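Local coordinates for homoprotocatechuate 2,3-dioxygenase (PDB 4Z6M), which probably opens the aromatic ring of homoprotocatechuate next to its two hydroxyls, using molecular oxygen and an iron(II) ion held by two histidines and a carboxylate, at residues 54-60 with 133-139; 240-244 with 255-261. The protein carries 1 engineered substitution. All coordinates share one frame; numbering follows the deposited sequence. Where two conformers were deposited one is given.

Interaction 1 of 2, residues 54-60 with 133-139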
ATOM      1  N   ARG A  54      15.649 -15.094 -12.337  1.00  8.04           N
ATOM      2  CA  ARG A  54      14.437 -15.567 -11.709  1.00  7.85           C
ATOM      3  C   ARG A  54      13.804 -14.494 -10.847  1.00  7.77           C
ATOM      4  O   ARG A  54      14.452 -13.566 -10.365  1.00  7.18           O
ATOM      5  CB  ARG A  54      14.661 -16.849 -10.908  1.00  8.32           C
ATOM      6  CG  ARG A  54      15.419 -16.685  -9.612  1.00  7.60           C
ATOM      7  CD  ARG A  54      15.557 -18.010  -8.931  1.00  8.24           C
ATOM      8  NE  ARG A  54      16.160 -17.963  -7.593  1.00  8.24           N
ATOM      9  CZ  ARG A  54      17.465 -18.081  -7.353  1.00  7.73           C
ATOM     10  NH1 ARG A  54      18.362 -18.105  -8.348  1.00  9.61           N
ATOM     11  NH2 ARG A  54      17.880 -18.170  -6.107  1.00  8.94           N
ATOM     12  N   SER A  55      12.500 -14.675 -10.668  1.00  7.33           N
ATOM     13  CA  SER A  55      11.713 -13.812  -9.798  1.00  7.13           C
ATOM     14  C   SER A  55      11.899 -14.182  -8.323  1.00  6.87           C
ATOM     15  O   SER A  55      12.443 -15.234  -7.990  1.00  7.48           O
ATOM     16  CB  SER A  55      10.252 -13.884 -10.222  1.00  7.69           C
ATOM     17  OG  SER A  55       9.728 -15.158 -10.024  1.00 10.25           O
ATOM     18  N   PHE A  56      11.379 -13.316  -7.451  1.00  6.50           N
ATOM     19  CA  PHE A  56      11.589 -13.431  -5.994  1.00  6.69           C
ATOM     20  C   PHE A  56      11.080 -14.749  -5.435  1.00  7.00           C
ATOM     21  O   PHE A  56      11.663 -15.281  -4.506  1.00  7.94           O
ATOM     22  CB  PHE A  56      10.871 -12.272  -5.306  1.00  7.63           C
ATOM     23  CG  PHE A  56      11.264 -12.014  -3.871  1.00  7.63           C
ATOM     24  CD1 PHE A  56      12.575 -11.678  -3.540  1.00  7.87           C
ATOM     25  CD2 PHE A  56      10.309 -12.030  -2.860  1.00  7.76           C
ATOM     26  CE1 PHE A  56      12.915 -11.399  -2.231  1.00  8.05           C
ATOM     27  CE2 PHE A  56      10.659 -11.718  -1.557  1.00  7.30           C
ATOM     28  CZ  PHE A  56      11.950 -11.406  -1.258  1.00  7.56           C
ATOM     29  N   GLU A  57       9.941 -15.241  -5.934  1.00  6.66           N
ATOM     30  CA  GLU A  57       9.305 -16.418  -5.333  1.00  7.49           C
ATOM     31  C   GLU A  57       9.546 -17.727  -6.088  1.00  7.61           C
ATOM     32  O   GLU A  57       8.984 -18.760  -5.739  1.00  9.06           O
ATOM     33  CB  GLU A  57       7.796 -16.177  -5.153  1.00  7.74           C
ATOM     34  CG  GLU A  57       7.495 -15.044  -4.211  1.00  8.41           C
ATOM     35  CD  GLU A  57       6.011 -14.874  -3.911  1.00 10.75           C
ATOM     36  OE1 GLU A  57       5.189 -15.414  -4.687  1.00 11.88           O
ATOM     37  OE2 GLU A  57       5.726 -14.170  -2.903  1.00 14.31           O
ATOM     38  N   GLU A  58      10.373 -17.684  -7.127  1.00  7.60           N
ATOM     39  CA  GLU A  58      10.566 -18.869  -7.965  1.00  8.00           C
ATOM     40  C   GLU A  58      11.511 -19.883  -7.336  1.00  7.80           C
ATOM     41  O   GLU A  58      12.483 -19.512  -6.690  1.00  9.27           O
ATOM     42  CB  GLU A  58      11.110 -18.449  -9.325  1.00  7.66           C
ATOM     43  CG  GLU A  58      11.145 -19.588 -10.335  1.00  7.95           C
ATOM     44  CD  GLU A  58       9.786 -20.240 -10.482  1.00  8.09           C
ATOM     45  OE1 GLU A  58       8.946 -19.664 -11.240  1.00  8.05           O
ATOM     46  OE2 GLU A  58       9.534 -21.302  -9.855  1.00  8.38           O
ATOM     47  N   PHE A  59      11.234 -21.168  -7.540  1.00  7.53           N
ATOM     48  CA  PHE A  59      12.144 -22.241  -7.110  1.00  8.69           C
ATOM     49  C   PHE A  59      12.762 -23.004  -8.293  1.00  8.69           C
ATOM     50  O   PHE A  59      13.773 -23.675  -8.119  1.00  9.34           O
ATOM     51  CB  PHE A  59      11.480 -23.240  -6.140  1.00  9.04           C
ATOM     52  CG  PHE A  59      10.517 -24.168  -6.804  1.00  8.50           C
ATOM     53  CD1 PHE A  59       9.209 -23.775  -7.051  1.00  8.56           C
ATOM     54  CD2 PHE A  59      10.911 -25.419  -7.226  1.00  9.12           C
ATOM     55  CE1 PHE A  59       8.344 -24.616  -7.718  1.00 10.13           C
ATOM     56  CE2 PHE A  59      10.020 -26.275  -7.868  1.00 10.22           C
ATOM     57  CZ  PHE A  59       8.746 -25.856  -8.122  1.00 10.77           C
ATOM     58  N   ILE A  60      12.155 -22.934  -9.481  1.00  7.83           N
ATOM     59  CA  ILE A  60      12.794 -23.538 -10.664  1.00  8.17           C
ATOM     60  C   ILE A  60      13.941 -22.635 -11.082  1.00  8.39           C
ATOM     61  O   ILE A  60      14.099 -21.516 -10.582  1.00  8.52           O
ATOM     62  CB  ILE A  60      11.814 -23.801 -11.840  1.00  8.44           C
ATOM     63  CG1 ILE A  60      11.356 -22.513 -12.543  1.00  9.10           C
ATOM     64  CG2 ILE A  60      10.636 -24.655 -11.376  1.00  9.80           C
ATOM     65  CD1 ILE A  60      10.696 -22.785 -13.888  1.00 10.71           C
ATOM     66  N   THR A 133      16.410 -27.710 -12.571  1.00 10.41           N
ATOM     67  CA  THR A 133      17.233 -27.600 -11.381  1.00 10.49           C
ATOM     68  C   THR A 133      16.565 -26.648 -10.390  1.00 11.25           C
ATOM     69  O   THR A 133      16.306 -25.500 -10.715  1.00 12.86           O
ATOM     70  CB  THR A 133      18.610 -27.044 -11.758  1.00 11.37           C
ATOM     71  OG1 THR A 133      19.194 -27.920 -12.718  1.00 12.89           O
ATOM     72  CG2 THR A 133      19.529 -26.927 -10.543  1.00 13.39           C
ATOM     73  N   HIS A 134      16.294 -27.145  -9.192  1.00 10.14           N
ATOM     74  CA  HIS A 134      15.761 -26.298  -8.133  1.00  9.74           C
ATOM     75  C   HIS A 134      16.848 -25.419  -7.578  1.00  9.24           C
ATOM     76  O   HIS A 134      17.996 -25.858  -7.429  1.00 11.32           O
ATOM     77  CB  HIS A 134      15.194 -27.135  -6.998  1.00 11.28           C
ATOM     78  CG  HIS A 134      13.985 -27.911  -7.365  1.00 11.34           C
ATOM     79  ND1 HIS A 134      13.181 -28.485  -6.410  1.00 14.83           N
ATOM     80  CD2 HIS A 134      13.469 -28.267  -8.566  1.00 13.04           C
ATOM     81  CE1 HIS A 134      12.197 -29.133  -7.006  1.00 15.26           C
ATOM     82  NE2 HIS A 134      12.361 -29.032  -8.315  1.00 15.35           N
ATOM     83  N   VAL A 135      16.469 -24.192  -7.235  1.00  8.79           N
ATOM     84  CA  VAL A 135      17.384 -23.219  -6.660  1.00  9.12           C
ATOM     85  C   VAL A 135      16.791 -22.667  -5.369  1.00  9.62           C
ATOM     86  O   VAL A 135      15.659 -22.981  -5.018  1.00 11.07           O
ATOM     87  CB  VAL A 135      17.679 -22.095  -7.660  1.00  9.50           C
ATOM     88  CG1 VAL A 135      18.365 -22.657  -8.899  1.00 10.33           C
ATOM     89  CG2 VAL A 135      16.423 -21.337  -8.048  1.00  9.50           C
ATOM     90  N   GLU A 136      17.544 -21.833  -4.661  1.00  8.94           N
ATOM     91  CA  GLU A 136      17.026 -21.221  -3.441  1.00  8.14           C
ATOM     92  C   GLU A 136      15.806 -20.362  -3.758  1.00  8.56           C
ATOM     93  O   GLU A 136      15.891 -19.384  -4.495  1.00  8.67           O
ATOM     94  CB  GLU A 136      18.078 -20.343  -2.780  1.00  8.82           C
ATOM     95  CG  GLU A 136      17.643 -19.757  -1.435  1.00  9.95           C
ATOM     96  CD  GLU A 136      18.615 -18.718  -0.875  1.00 11.87           C
ATOM     97  OE1 GLU A 136      19.742 -18.546  -1.429  1.00 14.39           O
ATOM     98  OE2 GLU A 136      18.244 -18.056   0.133  1.00 12.27           O
ATOM     99  N   ARG A 137      14.677 -20.732  -3.173  0.50  7.63           N
ATOM    100  CA  ARG A 137      13.468 -19.942  -3.286  0.50  7.44           C
ATOM    101  C   ARG A 137      13.660 -18.688  -2.448  0.50  7.60           C
ATOM    102  O   ARG A 137      13.901 -18.796  -1.251  0.50  7.91           O
ATOM    103  CB  ARG A 137      12.269 -20.772  -2.805  0.50  7.96           C
ATOM    104  CG  ARG A 137      10.941 -20.255  -3.324  0.50  7.98           C
ATOM    105  CD  ARG A 137       9.729 -21.125  -3.004  0.50  7.29           C
ATOM    106  NE  ARG A 137       8.686 -20.707  -3.933  0.50  6.72           N
ATOM    107  CZ  ARG A 137       7.618 -21.404  -4.293  0.50  6.20           C
ATOM    108  NH1 ARG A 137       7.348 -22.567  -3.735  0.50  6.57           N
ATOM    109  NH2 ARG A 137       6.809 -20.895  -5.224  0.50  5.30           N
ATOM    110  N   LEU A 138      13.616 -17.506  -3.069  1.00  6.76           N
ATOM    111  CA  LEU A 138      13.967 -16.259  -2.374  1.00  6.72           C
ATOM    112  C   LEU A 138      12.762 -15.551  -1.742  1.00  6.76           C
ATOM    113  O   LEU A 138      12.862 -14.376  -1.374  1.00  7.11           O
ATOM    114  CB  LEU A 138      14.700 -15.298  -3.310  1.00  6.82           C
ATOM    115  CG  LEU A 138      15.978 -15.843  -3.963  1.00  7.59           C
ATOM    116  CD1 LEU A 138      16.472 -14.877  -5.033  1.00  8.79           C
ATOM    117  CD2 LEU A 138      17.075 -16.124  -2.953  1.00  8.49           C
ATOM    118  N   HIS A 139      11.654 -16.261  -1.560  1.00  6.98           N
ATOM    119  CA  HIS A 139      10.379 -15.622  -1.229  1.00  7.21           C
ATOM    120  C   HIS A 139      10.357 -14.917   0.140  1.00  6.97           C
ATOM    121  O   HIS A 139       9.482 -14.074   0.376  1.00  7.09           O
ATOM    122  CB  HIS A 139       9.219 -16.617  -1.311  1.00  7.84           C
ATOM    123  CG  HIS A 139       9.226 -17.668  -0.258  1.00  8.78           C
ATOM    124  ND1 HIS A 139      10.253 -18.573  -0.080  1.00 11.48           N
ATOM    125  CD2 HIS A 139       8.287 -17.980   0.666  1.00  8.29           C
ATOM    126  CE1 HIS A 139       9.963 -19.355   0.948  1.00 11.34           C
ATOM    127  NE2 HIS A 139       8.762 -19.034   1.394  1.00 10.28           N
TER
HETATM  128  O   HOH W   1      13.728 -17.187  -6.092  1.00  7.26           O
HETATM  129  O   HOH W   2       7.429 -12.934  -1.138  1.00 11.30           O
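Glu57 O is gripped by the side chain of Arg137: NE bonds to it at 2.7 Å with the oxygen close to the guanidinium plane, and NH2 adds a weak second bond. The Arg137 chain runs extended from CG to NE after leaving with CG anti to the backbone N (chi1 -160°), which brings NE to the carbonyl of Glu57, inside the type I turn Ser55-Glu58. CD1 of Phe59 sits over the centre of one guanidinium face, the ring and guanidinium planes oblique to each other. Tyr274 and Asn280 of a second subunit take further N-H groups of Arg137. The CD2-CE2 edge of Phe59 points to the face of His134, CE2 lying 3.6 Å from His134 NE2 with the rings at 81°; His134 NE2 is hydrogen-bonded to Asp279 of the second subunit. The backbone bond from Val135 N to Phe59 O spans 2.9 Å. Arg54 reaches across from the end of strand 50-54: its NH2 meets a lone pair of Glu136 O at 2.8 Å, bent at the hydrogen (138°), while CG2 of Val135 lies over one guanidinium face and CG of Leu138 is near NH2. Water 1 accepts from Arg54 NE and Leu138 N and lies 2.7 Å from Glu58 O, joining both segments through one side-chain N-H and backbone groups. Phe56 receives Leu138 O over one face of its ring, 3.1 Å from CE1. Glu58 OE2 braces its own loop by accepting Phe59 N and Ile60 N from opposite faces of the carboxylate. Irregular loops are thus joined by side-chain-to-carbonyl bonds and a bridging water, linking the 50-54 to 64-68 connection of the N-terminal glyoxalase-family module to the segment leading into the second module, at a subunit interface.

Interaction 2 of 2, residues 240-244 with 255-261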
ATOM      1  N   ARG A 240      11.160   4.894 -21.789  1.00  8.69           N
ATOM      2  CA  ARG A 240      11.023   3.451 -21.904  1.00  9.40           C
ATOM      3  C   ARG A 240       9.815   2.924 -21.125  1.00  8.09           C
ATOM      4  O   ARG A 240       9.564   1.742 -21.112  1.00  8.68           O
ATOM      5  CB  ARG A 240      12.311   2.769 -21.410  1.00 10.10           C
ATOM      6  CG  ARG A 240      13.609   3.304 -22.016  1.00 11.01           C
ATOM      7  CD  ARG A 240      13.580   3.314 -23.537  1.00 11.70           C
ATOM      8  NE  ARG A 240      13.621   1.972 -24.073  1.00 12.32           N
ATOM      9  CZ  ARG A 240      13.446   1.673 -25.357  1.00 12.49           C
ATOM     10  NH1 ARG A 240      13.073   2.614 -26.215  1.00 15.64           N
ATOM     11  NH2 ARG A 240      13.561   0.423 -25.768  1.00 12.22           N
ATOM     12  N   ILE A 241       9.049   3.822 -20.525  1.00  8.59           N
ATOM     13  CA  ILE A 241       7.702   3.491 -20.043  1.00  8.27           C
ATOM     14  C   ILE A 241       6.762   3.676 -21.221  1.00  8.43           C
ATOM     15  O   ILE A 241       6.571   4.792 -21.699  1.00  8.81           O
ATOM     16  CB  ILE A 241       7.267   4.407 -18.895  1.00  8.55           C
ATOM     17  CG1 ILE A 241       8.208   4.289 -17.694  1.00  8.79           C
ATOM     18  CG2 ILE A 241       5.823   4.124 -18.494  1.00 10.14           C
ATOM     19  CD1 ILE A 241       7.963   5.308 -16.617  1.00  9.56           C
ATOM     20  N   GLU A 242       6.224   2.574 -21.727  1.00  7.76           N
ATOM     21  CA  GLU A 242       5.431   2.645 -22.954  1.00  7.87           C
ATOM     22  C   GLU A 242       3.997   3.074 -22.650  1.00  7.84           C
ATOM     23  O   GLU A 242       3.432   3.887 -23.378  1.00  9.22           O
ATOM     24  CB  GLU A 242       5.425   1.283 -23.665  1.00  8.56           C
ATOM     25  CG  GLU A 242       4.783   1.345 -25.041  1.00  9.06           C
ATOM     26  CD  GLU A 242       4.386   0.006 -25.613  1.00  9.32           C
ATOM     27  OE1 GLU A 242       4.122  -0.918 -24.847  1.00 10.24           O
ATOM     28  OE2 GLU A 242       4.355  -0.098 -26.865  1.00 11.21           O
ATOM     29  N   ARG A 243       3.397   2.479 -21.620  1.00  7.85           N
ATOM     30  CA  ARG A 243       1.961   2.621 -21.389  1.00  8.12           C
ATOM     31  C   ARG A 243       1.676   2.272 -19.947  1.00  7.55           C
ATOM     32  O   ARG A 243       2.112   1.227 -19.456  1.00  8.03           O
ATOM     33  CB  ARG A 243       1.192   1.669 -22.298  1.00  9.56           C
ATOM     34  CG  ARG A 243      -0.304   1.609 -22.049  1.00  9.48           C
ATOM     35  CD  ARG A 243      -1.033   0.628 -22.948  1.00  9.17           C
ATOM     36  NE  ARG A 243      -2.337   0.402 -22.349  1.00  8.27           N
ATOM     37  CZ  ARG A 243      -3.003  -0.748 -22.334  1.00  8.15           C
ATOM     38  NH1 ARG A 243      -2.617  -1.765 -23.086  1.00  8.72           N
ATOM     39  NH2 ARG A 243      -4.095  -0.837 -21.605  1.00  8.33           N
ATOM     40  N   GLY A 244       0.897   3.118 -19.294  1.00  8.49           N
ATOM     41  CA  GLY A 244       0.476   2.874 -17.921  1.00  7.42           C
ATOM     42  C   GLY A 244       1.131   3.861 -16.964  1.00  6.94           C
ATOM     43  O   GLY A 244       1.684   4.889 -17.379  1.00  8.56           O
ATOM     44  N   TYR A 255      -1.398  -2.686 -13.852  1.00  5.98           N
ATOM     45  CA  TYR A 255      -0.425  -2.996 -14.893  1.00  6.07           C
ATOM     46  C   TYR A 255       0.474  -1.831 -15.255  1.00  6.02           C
ATOM     47  O   TYR A 255       0.174  -0.654 -14.978  1.00  6.02           O
ATOM     48  CB  TYR A 255      -1.160  -3.462 -16.162  1.00  6.02           C
ATOM     49  CG  TYR A 255      -1.830  -2.349 -16.938  1.00  6.49           C
ATOM     50  CD1 TYR A 255      -1.134  -1.609 -17.862  1.00  7.41           C
ATOM     51  CD2 TYR A 255      -3.176  -2.022 -16.741  1.00  6.16           C
ATOM     52  CE1 TYR A 255      -1.720  -0.578 -18.574  1.00  7.07           C
ATOM     53  CE2 TYR A 255      -3.776  -0.996 -17.452  1.00  6.32           C
ATOM     54  CZ  TYR A 255      -3.048  -0.261 -18.360  1.00  7.02           C
ATOM     55  OH  TYR A 255      -3.647   0.738 -19.100  1.00  7.89           O
ATOM     56  N   LEU A 256       1.547  -2.195 -15.966  1.00  6.09           N
ATOM     57  CA  LEU A 256       2.503  -1.258 -16.529  1.00  6.43           C
ATOM     58  C   LEU A 256       3.190  -1.948 -17.696  1.00  6.26           C
ATOM     59  O   LEU A 256       3.489  -3.132 -17.584  1.00  7.28           O
ATOM     60  CB  LEU A 256       3.565  -0.882 -15.488  1.00  7.07           C
ATOM     61  CG  LEU A 256       4.677   0.074 -15.941  1.00  7.82           C
ATOM     62  CD1 LEU A 256       4.128   1.446 -16.292  1.00  8.82           C
ATOM     63  CD2 LEU A 256       5.767   0.125 -14.901  1.00  8.09           C
ATOM     64  N   TYR A 257       3.441  -1.240 -18.801  1.00  7.02           N
ATOM     65  CA  TYR A 257       4.273  -1.788 -19.877  1.00  6.52           C
ATOM     66  C   TYR A 257       5.530  -0.942 -20.071  1.00  7.18           C
ATOM     67  O   TYR A 257       5.445   0.277 -20.211  1.00  7.31           O
ATOM     68  CB  TYR A 257       3.513  -1.855 -21.208  1.00  7.23           C
ATOM     69  CG  TYR A 257       2.273  -2.714 -21.146  1.00  6.65           C
ATOM     70  CD1 TYR A 257       2.311  -4.094 -21.348  1.00  6.81           C
ATOM     71  CD2 TYR A 257       1.037  -2.134 -20.841  1.00  7.58           C
ATOM     72  CE1 TYR A 257       1.162  -4.859 -21.292  1.00  7.25           C
ATOM     73  CE2 TYR A 257      -0.092  -2.890 -20.772  1.00  7.09           C
ATOM     74  CZ  TYR A 257      -0.031  -4.247 -20.996  1.00  7.33           C
ATOM     75  OH  TYR A 257      -1.185  -4.952 -20.914  1.00  9.00           O
ATOM     76  N   ILE A 258       6.682  -1.610 -20.087  1.00  6.72           N
ATOM     77  CA  ILE A 258       7.956  -0.974 -20.281  1.00  7.37           C
ATOM     78  C   ILE A 258       8.702  -1.693 -21.407  1.00  7.47           C
ATOM     79  O   ILE A 258       8.345  -2.816 -21.801  1.00  8.03           O
ATOM     80  CB  ILE A 258       8.780  -0.926 -18.968  1.00  7.83           C
ATOM     81  CG1 ILE A 258       9.095  -2.329 -18.475  1.00  8.39           C
ATOM     82  CG2 ILE A 258       8.023  -0.116 -17.910  1.00  8.30           C
ATOM     83  CD1 ILE A 258       9.855  -2.387 -17.174  1.00  8.98           C
ATOM     84  N   LEU A 259       9.752  -1.047 -21.890  1.00  7.83           N
ATOM     85  CA  LEU A 259      10.517  -1.555 -23.040  1.00  8.26           C
ATOM     86  C   LEU A 259      11.974  -1.801 -22.662  1.00  8.31           C
ATOM     87  O   LEU A 259      12.631  -0.900 -22.190  1.00  9.66           O
ATOM     88  CB  LEU A 259      10.451  -0.580 -24.221  1.00  9.15           C
ATOM     89  CG  LEU A 259       9.043  -0.262 -24.709  1.00 10.86           C
ATOM     90  CD1 LEU A 259       9.111   0.859 -25.706  1.00 14.07           C
ATOM     91  CD2 LEU A 259       8.340  -1.477 -25.286  1.00 11.72           C
ATOM     92  N   ASP A 260      12.471  -3.000 -22.939  1.00  8.58           N
ATOM     93  CA  ASP A 260      13.886  -3.332 -22.686  1.00  8.24           C
ATOM     94  C   ASP A 260      14.780  -2.719 -23.780  1.00  8.78           C
ATOM     95  O   ASP A 260      14.268  -2.084 -24.710  1.00  9.03           O
ATOM     96  CB  ASP A 260      14.062  -4.844 -22.453  1.00  8.64           C
ATOM     97  CG  ASP A 260      14.394  -5.651 -23.711  1.00  8.09           C
ATOM     98  OD1 ASP A 260      14.293  -5.121 -24.841  1.00  9.57           O
ATOM     99  OD2 ASP A 260      14.767  -6.847 -23.542  1.00  9.93           O
ATOM    100  N   PRO A 261      16.105  -2.910 -23.683  1.00  9.39           N
ATOM    101  CA  PRO A 261      16.988  -2.235 -24.628  1.00  9.50           C
ATOM    102  C   PRO A 261      16.822  -2.638 -26.095  1.00 10.06           C
ATOM    103  O   PRO A 261      17.177  -1.852 -26.968  1.00 14.93           O
ATOM    104  CB  PRO A 261      18.382  -2.538 -24.070  1.00  9.74           C
ATOM    105  CG  PRO A 261      18.137  -2.639 -22.589  1.00  9.76           C
ATOM    106  CD  PRO A 261      16.843  -3.396 -22.506  1.00  9.19           C
TER
HETATM  107  O   HOH W   3      15.201   0.005 -22.275  1.00 13.03           O
HETATM  108  O   HOH W   4      -3.552   2.816 -21.449  1.00 10.34           O
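Segments 240-244 and 255-261 run antiparallel, their end-to-end directions 171° apart, and are joined through a classic beta bulge: Glu242 and Arg243 both face Tyr257. Tyr257 O takes Glu242 N at 2.9 Å and, more weakly, Arg243 N, while Tyr257 N returns a bond to Arg243 O. Ile241 and Ile258 form a non-hydrogen-bonded pair before the bulge; Arg243 and Tyr257, within the bulge, form the hydrogen-bonded pair. Beyond Ile258, Leu259 N bonds to Arg240 O. On the face of Ile241 and Ile258, CG2 of Ile241 rests against CD1 of Leu256, and helix 222-234 packs on Leu256 and Ile258. The opposite face carries Arg243 and Tyr257, side by side and pointing the same way. Its first torsion trans (chi1 174°) and its chain extended, Arg243 places one guanidinium face against CE2 of Tyr257, NH1 3.6 Å from CE2 and the planes 28° apart; Trp304 adds a cation-pi contact to Arg243. Tyr257 meets His214, an iron ligand, edge to face, and its side chain is about 4 Å from the iron, consistent with this strand lining the metal site. Tyr255 crosses Arg243 at about a right angle, and its OH receives a weak bond from NH2; water 4 links the same hydroxyl to Arg243 NE, and Asp294 holds that OH as well. Glu242 sends its carboxylate to Arg265 and Ser303. At the far end Arg240, bent at chi2 and chi3, folds its guanidinium over CB of Leu259. Water 3 connects its NE to Leu259 O, Asn263 takes an N-H from NH2, and that same NH2 hydrogen-bonds Asp260 O at 2.8 Å, the oxygen lying in the guanidinium plane.

Both segments of interaction 1 precede those of interaction 2 in the chain; the centres of the two contacts are 25 Å apart and their nearest atoms about 13 Å. Interaction 1 joins loops: segment 54-60 follows strand 50-54 of the first mixed sheet, and segment 133-139 belongs to the connection leading to the second. Interaction 2 pairs strand 254-259 of the second sheet with 241-242 and the corner before edge strand 244-247. The loops of interaction 1 also touch a second subunit, and interaction 2 a third. One contact thus lies where the two glyoxalase-family halves are connected, the other beside the iron.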